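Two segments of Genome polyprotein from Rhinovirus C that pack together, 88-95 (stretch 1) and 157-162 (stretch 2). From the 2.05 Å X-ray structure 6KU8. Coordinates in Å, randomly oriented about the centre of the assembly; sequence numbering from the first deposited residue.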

# COMPACT_ATOMS: atom_id res chain seq x y z
N ASP A 88 8.14 -12.92 -3.87
CA ASP A 88 6.94 -13.29 -3.12
C ASP A 88 7.11 -12.90 -1.66
O ASP A 88 7.82 -13.57 -0.92
CB ASP A 88 6.67 -14.79 -3.24
CG ASP A 88 5.37 -15.19 -2.58
OD1 ASP A 88 4.70 -14.33 -1.97
OD2 ASP A 88 5.02 -16.39 -2.65
N ILE A 89 6.43 -11.84 -1.23
CA ILE A 89 6.58 -11.35 0.14
C ILE A 89 5.41 -11.77 1.03
O ILE A 89 5.28 -11.29 2.16
CB ILE A 89 6.78 -9.83 0.15
CG1 ILE A 89 5.61 -9.18 -0.59
CG2 ILE A 89 8.11 -9.51 -0.50
CD1 ILE A 89 5.29 -7.74 -0.20
N ARG A 90 4.56 -12.69 0.55
CA ARG A 90 3.34 -13.02 1.28
C ARG A 90 3.62 -13.57 2.68
O ARG A 90 2.80 -13.40 3.58
CB ARG A 90 2.52 -14.03 0.47
CG ARG A 90 1.70 -13.39 -0.65
CD ARG A 90 1.00 -14.45 -1.50
NE ARG A 90 1.95 -15.24 -2.28
CZ ARG A 90 1.59 -16.08 -3.25
NH1 ARG A 90 0.31 -16.21 -3.57
NH2 ARG A 90 2.51 -16.76 -3.91
N ARG A 91 4.76 -14.23 2.88
CA ARG A 91 5.05 -14.82 4.18
C ARG A 91 5.28 -13.78 5.27
O ARG A 91 5.26 -14.12 6.47
CB ARG A 91 6.25 -15.77 4.06
CG ARG A 91 7.53 -15.24 4.67
CD ARG A 91 8.77 -16.06 4.26
NE ARG A 91 9.41 -15.50 3.06
CZ ARG A 91 10.44 -16.05 2.44
NH1 ARG A 91 10.97 -17.18 2.89
NH2 ARG A 91 10.95 -15.47 1.35
N PHE A 92 5.52 -12.52 4.90
CA PHE A 92 5.70 -11.42 5.85
C PHE A 92 4.43 -10.63 6.08
O PHE A 92 4.41 -9.74 6.93
CB PHE A 92 6.81 -10.47 5.37
CG PHE A 92 8.06 -11.17 4.93
CD1 PHE A 92 8.80 -11.92 5.83
CD2 PHE A 92 8.51 -11.05 3.62
CE1 PHE A 92 9.97 -12.55 5.42
CE2 PHE A 92 9.66 -11.67 3.21
CZ PHE A 92 10.40 -12.43 4.10
N ILE A 93 3.36 -10.93 5.34
CA ILE A 93 2.09 -10.25 5.45
C ILE A 93 1.27 -10.92 6.55
O ILE A 93 1.08 -12.15 6.48
CB ILE A 93 1.34 -10.24 4.11
CG1 ILE A 93 2.18 -9.50 3.05
CG2 ILE A 93 -0.04 -9.60 4.25
CD1 ILE A 93 1.47 -9.32 1.71
N PRO A 94 0.78 -10.20 7.55
CA PRO A 94 0.09 -10.85 8.67
C PRO A 94 -1.18 -11.54 8.20
O PRO A 94 -1.76 -11.19 7.17
CB PRO A 94 -0.25 -9.69 9.61
CG PRO A 94 0.70 -8.59 9.22
CD PRO A 94 0.85 -8.74 7.73
N GLU A 95 -1.64 -12.50 9.01
CA GLU A 95 -2.92 -13.14 8.73
C GLU A 95 -4.11 -12.38 9.30
O GLU A 95 -5.21 -12.48 8.76
CB GLU A 95 -2.92 -14.58 9.26
CG GLU A 95 -2.13 -15.52 8.35
CD GLU A 95 -2.27 -16.97 8.74
OE1 GLU A 95 -2.07 -17.31 9.92
OE2 GLU A 95 -2.59 -17.78 7.84
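Stretch 2, residues 157-162: TGNIVA

Stretch 2 enters as a loop at Thr157 and Gly158, then extends as a strand from Asn159 to Ile160, Val161 and Ala162. Gly158 makes the bend with a positive phi of 77°, a conformation that favours glycine. Stretch 1 is more compact: a short 3-10 segment ending at Phe92, then a loop, extended at Ile93 and Pro94. The two stretches run in the same sense where they meet. Phe92 CA lies 4.9 Å from Asn159 CA, and Ile93 CA lies 5.0 Å from Ile160 CA.

One direct hydrogen bond joins the backbones. Ile160 N donates to Phe92 O at 2.9 Å, nearly linear at 174°. Phe92 O also accepts a CA-H contact from Asn159 CA at 3.5 Å, and a water bridges Phe92 O (2.8 Å) and Asn159 OD1 (2.9 Å), donating to both. One residue on, Ile93 CA approaches Ile160 O at 3.5 Å in a second CA-H...O contact.

Ile160 is the main bump. Its side chain is in the m, t rotamer (chi1 -55°, chi2 169°), and its CD1 enters a hollow lined by Ile89 and Phe92. Ile160 CD1 lies 3.7 Å from Ile89 CD1 and 3.8 Å from Phe92 CB. Ile93 adds a looser contact, CG1 to Ile160 CB at 4.4 Å.

Phe92 points its CA-to-CB bond toward stretch 2. Its CB lies 3.4 Å from Gly158 O, and the ring meets that oxygen obliquely. At the other end, the Pro94 ring fits against the strand: Pro94 CD is 3.2 Å from Ile160 O, and Pro94 CG is 3.4 Å from Val161 CG2.

The CA-to-CB bond of Arg90 points away from stretch 2. Its NH2 forms a salt bridge with Asp88 OD2 at 2.8 Å. The CA-to-CB bonds of Thr157 and Ala162 also point away, and neither residue makes contact. Together the two stretches bury 338 Å².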

# COMPACT_ATOMS: atom_id res chain seq x y z
N THR A 157 11.28 -5.04 9.96
CA THR A 157 11.92 -6.30 9.59
C THR A 157 10.95 -7.48 9.71
O THR A 157 10.43 -7.76 10.80
CB THR A 157 13.17 -6.54 10.45
OG1 THR A 157 14.08 -5.45 10.25
CG2 THR A 157 13.87 -7.84 10.05
N GLY A 158 10.67 -8.13 8.58
CA GLY A 158 9.82 -9.30 8.53
C GLY A 158 8.33 -9.07 8.63
O GLY A 158 7.57 -10.04 8.61
N ASN A 159 7.85 -7.83 8.74
CA ASN A 159 6.42 -7.60 8.91
C ASN A 159 5.96 -6.53 7.92
O ASN A 159 6.36 -5.37 8.03
CB ASN A 159 6.10 -7.16 10.34
CG ASN A 159 6.61 -8.14 11.38
OD1 ASN A 159 6.27 -9.31 11.34
ND2 ASN A 159 7.38 -7.65 12.35
N ILE A 160 5.13 -6.91 6.96
CA ILE A 160 4.65 -5.99 5.92
C ILE A 160 3.15 -5.86 6.12
O ILE A 160 2.39 -6.77 5.79
CB ILE A 160 5.00 -6.47 4.51
CG1 ILE A 160 6.52 -6.72 4.37
CG2 ILE A 160 4.53 -5.43 3.46
CD1 ILE A 160 6.90 -7.44 3.09
N VAL A 161 2.72 -4.72 6.66
CA VAL A 161 1.51 -4.68 7.46
C VAL A 161 0.42 -3.79 6.88
O VAL A 161 -0.76 -4.02 7.18
CB VAL A 161 1.90 -4.26 8.89
CG1 VAL A 161 1.25 -2.98 9.36
CG2 VAL A 161 1.79 -5.43 9.87
N ALA A 162 0.75 -2.82 6.03
CA ALA A 162 -0.27 -1.95 5.44
C ALA A 162 0.35 -1.16 4.30
O ALA A 162 1.58 -1.11 4.16
CB ALA A 162 -0.87 -0.99 6.48
O HOH W 1 4.19 -10.36 9.61